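Long-range contacts in type III CBASS phage resistance system CD-NTase-associated protein Cap8 (PDB 6P8P), which is a bacterial HORMA domain protein that probably helps regulate a cGAS-like CD-NTase enzyme in CBASS immunity against bacteriophages: residues Trp100-Cys106 with Arg124-Leu130; Trp21-Val25 with Leu40-Thr44; Val46-Leu50 with Trp113-Leu118. The protein carries 2 engineered substitutions. One frame throughout, in Å; residues are numbered along the deposited sequence. Where two conformers were deposited one is given.

Contact 1: Trp100-Cys106 with Arg124-Leu130. Engineered in segment 100-106: M102 (natural residue Val).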
loop_
_atom_site.group_PDB
_atom_site.type_symbol
_atom_site.label_atom_id
_atom_site.label_comp_id
_atom_site.label_asym_id
_atom_site.label_seq_id
_atom_site.Cartn_x
_atom_site.Cartn_y
_atom_site.Cartn_z
ATOM N N TRP A 100 -14.390 9.881 -15.072
ATOM C CA TRP A 100 -12.996 10.124 -14.746
ATOM C C TRP A 100 -12.235 8.818 -14.586
ATOM O O TRP A 100 -12.814 7.745 -14.387
ATOM C CB TRP A 100 -12.883 10.958 -13.463
ATOM C CG TRP A 100 -13.371 10.280 -12.221
ATOM C CD1 TRP A 100 -14.645 10.301 -11.710
ATOM C CD2 TRP A 100 -12.587 9.489 -11.310
ATOM N NE1 TRP A 100 -14.699 9.578 -10.546
ATOM C CE2 TRP A 100 -13.452 9.051 -10.288
ATOM C CE3 TRP A 100 -11.244 9.092 -11.274
ATOM C CZ2 TRP A 100 -13.012 8.267 -9.233
ATOM C CZ3 TRP A 100 -10.817 8.298 -10.230
ATOM C CH2 TRP A 100 -11.691 7.894 -9.229
ATOM N N GLY A 101 -10.913 8.924 -14.690
ATOM C CA GLY A 101 -10.048 7.793 -14.418
ATOM C C GLY A 101 -8.706 8.294 -13.956
ATOM O O GLY A 101 -8.373 9.476 -14.075
ATOM N N MET A 102 -7.921 7.377 -13.399
ATOM C CA MET A 102 -6.571 7.682 -12.963
ATOM C C MET A 102 -5.669 6.497 -13.256
ATOM O O MET A 102 -6.043 5.346 -13.007
ATOM C CB MET A 102 -6.506 8.011 -11.468
ATOM C CG MET A 102 -7.029 9.354 -11.102
ATOM S SD MET A 102 -6.660 9.725 -9.405
ATOM C CE MET A 102 -4.858 9.739 -9.425
ATOM N N SER A 103 -4.478 6.785 -13.775
ATOM C CA SER A 103 -3.509 5.755 -14.132
ATOM C C SER A 103 -2.244 5.990 -13.329
ATOM O O SER A 103 -1.568 7.003 -13.514
ATOM C CB SER A 103 -3.200 5.751 -15.629
ATOM O OG SER A 103 -2.199 4.779 -15.869
ATOM N N LEU A 104 -1.948 5.069 -12.438
ATOM C CA LEU A 104 -0.787 5.155 -11.574
ATOM C C LEU A 104 0.384 4.394 -12.167
ATOM O O LEU A 104 0.236 3.206 -12.527
ATOM C CB LEU A 104 -1.119 4.569 -10.203
ATOM C CG LEU A 104 -2.378 5.048 -9.479
ATOM C CD1 LEU A 104 -2.457 4.426 -8.098
ATOM C CD2 LEU A 104 -2.396 6.563 -9.354
ATOM N N PRO A 105 1.566 5.008 -12.212
ATOM C CA PRO A 105 2.756 4.292 -12.671
ATOM C C PRO A 105 3.203 3.281 -11.631
ATOM O O PRO A 105 3.164 3.532 -10.423
ATOM C CB PRO A 105 3.798 5.413 -12.885
ATOM C CG PRO A 105 3.415 6.427 -11.802
ATOM C CD PRO A 105 1.882 6.362 -11.731
ATOM N N CYS A 106 3.673 2.146 -12.128
ATOM C CA CYS A 106 4.053 1.058 -11.264
ATOM C C CYS A 106 5.135 0.195 -11.884
ATOM O O CYS A 106 5.027 -0.157 -13.058
ATOM C CB CYS A 106 2.811 0.210 -10.973
ATOM S SG CYS A 106 3.089 -1.271 -9.937
ATOM N N ARG A 124 -11.951 2.746 -11.598
ATOM C CA ARG A 124 -11.486 3.919 -12.327
ATOM C C ARG A 124 -10.012 4.190 -12.092
ATOM O O ARG A 124 -9.349 4.813 -12.951
ATOM C CB ARG A 124 -12.297 5.157 -11.931
ATOM C CG ARG A 124 -13.793 5.036 -12.282
ATOM C CD ARG A 124 -14.573 6.240 -11.831
ATOM N NE ARG A 124 -15.977 6.135 -12.222
ATOM C CZ ARG A 124 -16.445 6.463 -13.415
ATOM N NH1 ARG A 124 -15.620 6.914 -14.336
ATOM N NH2 ARG A 124 -17.734 6.322 -13.686
ATOM N N ILE A 125 -9.491 3.759 -10.944
ATOM C CA ILE A 125 -8.083 3.950 -10.623
ATOM C C ILE A 125 -7.371 2.662 -10.985
ATOM O O ILE A 125 -7.654 1.610 -10.404
ATOM C CB ILE A 125 -7.857 4.297 -9.148
ATOM C CG1 ILE A 125 -8.616 5.554 -8.765
ATOM C CG2 ILE A 125 -6.329 4.434 -8.863
ATOM C CD1 ILE A 125 -8.781 5.680 -7.259
ATOM N N ILE A 126 -6.428 2.747 -11.917
ATOM C CA ILE A 126 -5.701 1.583 -12.398
ATOM C C ILE A 126 -4.211 1.893 -12.359
ATOM O O ILE A 126 -3.794 3.030 -12.147
ATOM C CB ILE A 126 -6.144 1.174 -13.812
ATOM C CG1 ILE A 126 -5.926 2.324 -14.798
ATOM C CG2 ILE A 126 -7.622 0.790 -13.800
ATOM C CD1 ILE A 126 -6.286 1.976 -16.240
ATOM N N ALA A 127 -3.409 0.853 -12.562
ATOM C CA ALA A 127 -1.966 0.971 -12.613
ATOM C C ALA A 127 -1.445 0.478 -13.953
ATOM O O ALA A 127 -2.015 -0.417 -14.580
ATOM C CB ALA A 127 -1.320 0.176 -11.476
ATOM N N ARG A 128 -0.343 1.053 -14.365
ATOM C CA ARG A 128 0.335 0.649 -15.585
ATOM C C ARG A 128 1.825 0.492 -15.350
ATOM O O ARG A 128 2.394 1.125 -14.462
ATOM C CB ARG A 128 0.123 1.680 -16.717
ATOM C CG ARG A 128 0.852 2.954 -16.452
ATOM C CD ARG A 128 0.563 4.032 -17.509
ATOM N NE ARG A 128 1.544 5.115 -17.420
ATOM C CZ ARG A 128 1.473 6.128 -16.555
ATOM N NH1 ARG A 128 0.447 6.214 -15.707
ATOM N NH2 ARG A 128 2.434 7.034 -16.520
ATOM N N ASP A 129 2.450 -0.369 -16.163
ATOM C CA ASP A 129 3.900 -0.460 -16.269
ATOM C C ASP A 129 4.497 0.908 -16.528
ATOM O O ASP A 129 4.152 1.573 -17.507
ATOM C CB ASP A 129 4.228 -1.438 -17.409
ATOM C CG ASP A 129 5.715 -1.521 -17.744
ATOM O OD1 ASP A 129 6.543 -0.802 -17.159
ATOM O OD2 ASP A 129 6.046 -2.327 -18.636
ATOM N N LEU A 130 5.385 1.343 -15.633
ATOM C CA LEU A 130 5.875 2.711 -15.713
ATOM C C LEU A 130 6.812 2.941 -16.893
ATOM O O LEU A 130 7.218 4.090 -17.116
ATOM C CB LEU A 130 6.561 3.117 -14.401
ATOM C CG LEU A 130 7.747 2.317 -13.884
ATOM C CD1 LEU A 130 9.014 2.569 -14.666
ATOM C CD2 LEU A 130 7.969 2.672 -12.394
#
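NH1 of R124 is gripped by two oxygens: it donates to W100 O at 2.9 Å and forms a salt bridge with D99 OD1. The bond to W100 O uses a lone pair in the carbonyl plane, and W100 O lies at the edge of the guanidinium. The extended chain of R124 crosses the W100 indole at about a right angle. R124 CD makes a CH-pi contact over the five-membered ring, 3.4 Å from W100 CE2. The guanidinium makes a cation-pi contact over the same ring face, its plane turned 26° from the ring. The indole reaches this place because W100 CG sits between the backbone N and the carbonyl carbon (chi1 66°). At the indole edge, W100 CZ3 meets I125 CG1 at 3.8 Å.

Further along, R128 NH1 donates to S103 OG at 3.0 Å, close to the guanidinium plane. P60 O takes NH2 of R128 and Q132 O takes NE, so the arginine ties the strand pair to the chain before strand 61-64 and to the C-terminal tail. L104 CD1 packs on I125 CG2, 3.9 Å away, on the face that carries M102, an engineered residue. A ladder of backbone bonds runs from M102 N-R124 O to L130 N-C106 O; the C106 N-R128 O rung is weak. This is the parallel strand pair of a right-handed beta-alpha-beta crossover through helix 111-119, at one edge of the HORMA domain sheet.

Contact 2: Trp21-Val25 with Leu40-Thr44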
loop_
_atom_site.group_PDB
_atom_site.type_symbol
_atom_site.label_atom_id
_atom_site.label_comp_id
_atom_site.label_asym_id
_atom_site.label_seq_id
_atom_site.Cartn_x
_atom_site.Cartn_y
_atom_site.Cartn_z
ATOM N N TRP A 21 0.614 11.851 -1.395
ATOM C CA TRP A 21 -0.681 11.450 -1.965
ATOM C C TRP A 21 -1.808 12.360 -1.507
ATOM O O TRP A 21 -2.656 12.757 -2.314
ATOM C CB TRP A 21 -1.002 10.018 -1.579
ATOM C CG TRP A 21 -2.264 9.485 -2.149
ATOM C CD1 TRP A 21 -3.341 9.053 -1.442
ATOM C CD2 TRP A 21 -2.593 9.338 -3.533
ATOM N NE1 TRP A 21 -4.319 8.592 -2.313
ATOM C CE2 TRP A 21 -3.885 8.785 -3.602
ATOM C CE3 TRP A 21 -1.904 9.596 -4.729
ATOM C CZ2 TRP A 21 -4.492 8.459 -4.802
ATOM C CZ3 TRP A 21 -2.528 9.304 -5.941
ATOM C CH2 TRP A 21 -3.813 8.743 -5.964
ATOM N N ASP A 22 -1.829 12.710 -0.221
ATOM C CA ASP A 22 -2.865 13.605 0.277
ATOM C C ASP A 22 -2.841 14.941 -0.469
ATOM O O ASP A 22 -3.892 15.494 -0.798
ATOM C CB ASP A 22 -2.683 13.820 1.779
ATOM C CG ASP A 22 -3.222 12.683 2.619
ATOM O OD1 ASP A 22 -3.863 11.767 2.079
ATOM O OD2 ASP A 22 -2.999 12.711 3.859
ATOM N N ALA A 23 -1.646 15.444 -0.798
ATOM C CA ALA A 23 -1.572 16.715 -1.528
ATOM C C ALA A 23 -2.125 16.552 -2.934
ATOM O O ALA A 23 -2.792 17.460 -3.456
ATOM C CB ALA A 23 -0.132 17.238 -1.576
ATOM N N ILE A 24 -1.869 15.381 -3.546
ATOM C CA ILE A 24 -2.385 15.077 -4.884
ATOM C C ILE A 24 -3.895 14.914 -4.860
ATOM O O ILE A 24 -4.606 15.407 -5.741
ATOM C CB ILE A 24 -1.686 13.822 -5.441
ATOM C CG1 ILE A 24 -0.208 14.138 -5.704
ATOM C CG2 ILE A 24 -2.376 13.324 -6.702
ATOM C CD1 ILE A 24 0.673 12.927 -5.964
ATOM N N VAL A 25 -4.416 14.257 -3.842
ATOM C CA VAL A 25 -5.861 14.116 -3.734
ATOM C C VAL A 25 -6.525 15.486 -3.619
ATOM O O VAL A 25 -7.567 15.747 -4.224
ATOM C CB VAL A 25 -6.214 13.244 -2.524
ATOM C CG1 VAL A 25 -7.730 13.244 -2.301
ATOM C CG2 VAL A 25 -5.693 11.807 -2.722
ATOM N N LEU A 40 -10.149 7.878 -4.190
ATOM C CA LEU A 40 -8.729 8.229 -4.127
ATOM C C LEU A 40 -8.157 7.989 -2.733
ATOM O O LEU A 40 -7.038 7.474 -2.588
ATOM C CB LEU A 40 -8.529 9.681 -4.547
ATOM C CG LEU A 40 -8.344 9.926 -6.048
ATOM C CD1 LEU A 40 -9.506 9.541 -6.859
ATOM C CD2 LEU A 40 -8.069 11.449 -6.204
ATOM N N ARG A 41 -8.908 8.339 -1.691
ATOM C CA ARG A 41 -8.438 8.105 -0.336
ATOM C C ARG A 41 -8.419 6.619 -0.019
ATOM O O ARG A 41 -7.539 6.153 0.709
ATOM C CB ARG A 41 -9.304 8.880 0.667
ATOM C CG ARG A 41 -9.120 10.385 0.627
ATOM C CD ARG A 41 -10.012 11.091 1.656
ATOM N NE ARG A 41 -9.749 12.522 1.710
ATOM C CZ ARG A 41 -10.540 13.419 2.309
ATOM N NH1 ARG A 41 -11.661 13.033 2.903
ATOM N NH2 ARG A 41 -10.219 14.707 2.306
ATOM N N ALA A 42 -9.314 5.847 -0.628
ATOM C CA ALA A 42 -9.357 4.410 -0.332
ATOM C C ALA A 42 -8.106 3.666 -0.825
ATOM O O ALA A 42 -7.752 2.615 -0.269
ATOM C CB ALA A 42 -10.607 3.792 -0.957
ATOM N N VAL A 43 -7.445 4.166 -1.871
ATOM C CA VAL A 43 -6.271 3.516 -2.439
ATOM C C VAL A 43 -4.976 4.099 -1.872
ATOM O O VAL A 43 -3.907 3.875 -2.425
ATOM C CB VAL A 43 -6.266 3.580 -3.971
ATOM C CG1 VAL A 43 -7.494 2.935 -4.560
ATOM C CG2 VAL A 43 -6.117 5.040 -4.433
ATOM N N THR A 44 -5.060 4.832 -0.757
ATOM C CA THR A 44 -3.891 5.520 -0.215
ATOM C C THR A 44 -2.741 4.567 0.052
ATOM O O THR A 44 -1.576 4.888 -0.219
ATOM C CB THR A 44 -4.264 6.255 1.084
ATOM O OG1 THR A 44 -5.123 7.353 0.797
ATOM C CG2 THR A 44 -3.021 6.795 1.827
HETATM O O HOH W 1 -6.881 12.866 1.439
HETATM O O HOH W 2 -5.811 9.361 2.587
#
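W21 on helix 17-29 reaches the C-terminal end of helix 35-42, joining two helices of the HORMA domain. The direct hydrogen bond runs from W21 NE1 to L40 O over 3.0 Å. The acceptor lies in the indole plane, but the donor stands 47° out of the carbonyl plane, so no lone pair is met squarely. The N-H...O angle is 149°, so the bond is somewhat bent. W21 CG is anti to the backbone N (chi1 -178°), which carries the ring across to this helix end.

The packing is mostly apolar. W21 CZ2 meets V43 CG2 obliquely at 3.8 Å. V25, one turn after W21, slides past L40 in the opposite direction, with V25 CG2 4.0 Å from L40 CB. The same methyl of V25 lies over one face of the indole, toward its rim. T44 OG1 lies at the indole edge, 3.3 Å from W21 CD1. A47 and I51 of helix 44-52 and the engineered M102 of strand 101-106 also touch W21, placing the ring in the interior.

Water links the polar side chains at the solvent side. One water donates to D22 OD1 and accepts from R41 NE, bridging opposite charges that do not meet directly. A second donates to D22 OD1 and to T44 OG1.

Within its own segment, T44 OG1 donates directly to R41 O at 2.7 Å, on the same face of that carbonyl as T44 N.

Contact 3: Val46-Leu50 with Trp113-Leu118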
loop_
_atom_site.group_PDB
_atom_site.type_symbol
_atom_site.label_atom_id
_atom_site.label_comp_id
_atom_site.label_asym_id
_atom_site.label_seq_id
_atom_site.Cartn_x
_atom_site.Cartn_y
_atom_site.Cartn_z
ATOM N N VAL A 46 -1.875 1.779 -1.447
ATOM C CA VAL A 46 -1.220 1.420 -2.699
ATOM C C VAL A 46 -0.499 2.634 -3.276
ATOM O O VAL A 46 0.663 2.561 -3.697
ATOM C CB VAL A 46 -2.247 0.839 -3.695
ATOM C CG1 VAL A 46 -1.587 0.589 -5.032
ATOM C CG2 VAL A 46 -2.867 -0.418 -3.140
ATOM N N ALA A 47 -1.190 3.771 -3.329
ATOM C CA ALA A 47 -0.614 4.935 -3.987
ATOM C C ALA A 47 0.625 5.428 -3.259
ATOM O O ALA A 47 1.650 5.737 -3.888
ATOM C CB ALA A 47 -1.668 6.034 -4.069
ATOM N N ALA A 48 0.559 5.489 -1.924
ATOM C CA ALA A 48 1.732 5.855 -1.144
ATOM C C ALA A 48 2.859 4.854 -1.332
ATOM O O ALA A 48 4.032 5.228 -1.370
ATOM C CB ALA A 48 1.343 5.994 0.330
ATOM N N SER A 49 2.539 3.569 -1.432
ATOM C CA SER A 49 3.587 2.585 -1.677
ATOM C C SER A 49 4.345 2.887 -2.958
ATOM O O SER A 49 5.580 2.819 -2.994
ATOM C CB SER A 49 2.967 1.180 -1.751
ATOM O OG SER A 49 3.930 0.166 -2.061
ATOM N N LEU A 50 3.613 3.228 -4.011
ATOM C CA LEU A 50 4.230 3.518 -5.300
ATOM C C LEU A 50 5.050 4.800 -5.244
ATOM O O LEU A 50 6.110 4.892 -5.862
ATOM C CB LEU A 50 3.142 3.631 -6.376
ATOM C CG LEU A 50 2.372 2.355 -6.675
ATOM C CD1 LEU A 50 1.145 2.674 -7.536
ATOM C CD2 LEU A 50 3.263 1.329 -7.327
ATOM N N TRP A 113 0.416 -7.480 -7.724
ATOM C CA TRP A 113 -0.221 -7.174 -6.451
ATOM C C TRP A 113 -0.891 -5.807 -6.488
ATOM O O TRP A 113 -1.985 -5.638 -5.937
ATOM C CB TRP A 113 0.785 -7.298 -5.299
ATOM C CG TRP A 113 1.639 -6.117 -4.926
ATOM C CD1 TRP A 113 2.971 -5.935 -5.210
ATOM C CD2 TRP A 113 1.240 -4.996 -4.125
ATOM N NE1 TRP A 113 3.401 -4.746 -4.658
ATOM C CE2 TRP A 113 2.358 -4.156 -3.995
ATOM C CE3 TRP A 113 0.035 -4.610 -3.532
ATOM C CZ2 TRP A 113 2.314 -2.963 -3.267
ATOM C CZ3 TRP A 113 0.004 -3.448 -2.808
ATOM C CH2 TRP A 113 1.125 -2.626 -2.702
ATOM N N VAL A 114 -0.289 -4.845 -7.181
ATOM C CA VAL A 114 -0.851 -3.497 -7.177
ATOM C C VAL A 114 -2.191 -3.469 -7.885
ATOM O O VAL A 114 -3.130 -2.836 -7.407
ATOM C CB VAL A 114 0.158 -2.518 -7.789
ATOM C CG1 VAL A 114 -0.516 -1.191 -8.081
ATOM C CG2 VAL A 114 1.307 -2.341 -6.840
ATOM N N GLN A 115 -2.299 -4.104 -9.057
ATOM C CA GLN A 115 -3.563 -4.052 -9.784
ATOM C C GLN A 115 -4.669 -4.747 -9.004
ATOM O O GLN A 115 -5.800 -4.251 -8.952
ATOM C CB GLN A 115 -3.402 -4.655 -11.185
ATOM C CG GLN A 115 -2.456 -3.822 -12.057
ATOM C CD GLN A 115 -2.390 -4.268 -13.507
ATOM O OE1 GLN A 115 -2.337 -3.445 -14.440
ATOM N NE2 GLN A 115 -2.373 -5.569 -13.709
ATOM N N SER A 116 -4.345 -5.869 -8.340
ATOM C CA SER A 116 -5.332 -6.532 -7.491
ATOM C C SER A 116 -5.745 -5.663 -6.314
ATOM O O SER A 116 -6.924 -5.615 -5.960
ATOM C CB SER A 116 -4.782 -7.872 -6.989
ATOM O OG SER A 116 -4.625 -8.775 -8.051
ATOM N N ALA A 117 -4.788 -5.011 -5.662
ATOM C CA ALA A 117 -5.095 -4.145 -4.534
ATOM C C ALA A 117 -5.975 -2.982 -4.951
ATOM O O ALA A 117 -6.869 -2.578 -4.203
ATOM C CB ALA A 117 -3.805 -3.639 -3.895
ATOM N N LEU A 118 -5.719 -2.402 -6.122
ATOM C CA LEU A 118 -6.549 -1.295 -6.572
ATOM C C LEU A 118 -7.963 -1.760 -6.884
ATOM O O LEU A 118 -8.936 -1.044 -6.607
ATOM C CB LEU A 118 -5.936 -0.651 -7.813
ATOM C CG LEU A 118 -4.685 0.153 -7.571
ATOM C CD1 LEU A 118 -4.108 0.698 -8.893
ATOM C CD2 LEU A 118 -4.923 1.349 -6.644
#
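V46 of helix 44-52 points its side chain into helix 111-119 as a knob in a hole formed by W113, V114, A117 and L118. Its CB already touches the far helix, 4.0 Å from L118 CD2. From there the two methyls part. CG1, anti to the backbone N (chi1 175°), lies between V114 and L118, with V46 CG1 3.7 Å from V114 CG1. The L118 methyl is almost as near, with V46 CG1 to L118 CD2 at 3.8 Å. CG2 takes the other side and meets A117 CB at 3.4 Å, tighter than usual for two carbons. It also approaches the W113 ring obliquely, 4.2 Å from V46 CG2 to W113 CZ3.

Beside the knob, L50 and V114 reach toward each other tip to tip, L50 CD2 lying 4.2 Å from V114 CG2. That V114 methyl also sits over the centre of the W113 ring. S49 OG lies at the edge of the same ring, in its plane, 3.7 Å from W113 CZ2. The two short helix axes run at 152°, nearly antiparallel, and approach to 11.0 Å.

No hydrogen bond crosses the contact. S49 OG bonds to S49 OG of the second subunit, and W113 NE1 to Q110 OE1. W113 also packs on A52 of that subunit. The helices are therefore held to each other by side-chain shape and apolar burial, while the polar atoms S49 OG and W113 NE1 find their hydrogen bonds outside these two segments.

How the contacts relate
Contact 1 builds the sheet edge, whereas contacts 2 and 3 join helices. Contact 1 is partly buried and relies on backbone bonds and arginines. Contact 2 is buried, with water bridges at its exposed side. Contact 3 is buried and mainly apolar, with no hydrogen bond between its segments. Helix 111-119 of contact 3 links the two strands of contact 1, and C106 SG packs on L50 CD2. Helix 35-42 of contact 2 runs on into helix 44-52 of contact 3, and V43 CG1 lies against L118 CD2. Between contacts 1 and 2, W100 CH2 meets L40 CD1. Contacts 2 and 3 both touch the second subunit, whereas contact 1 has no such neighbour.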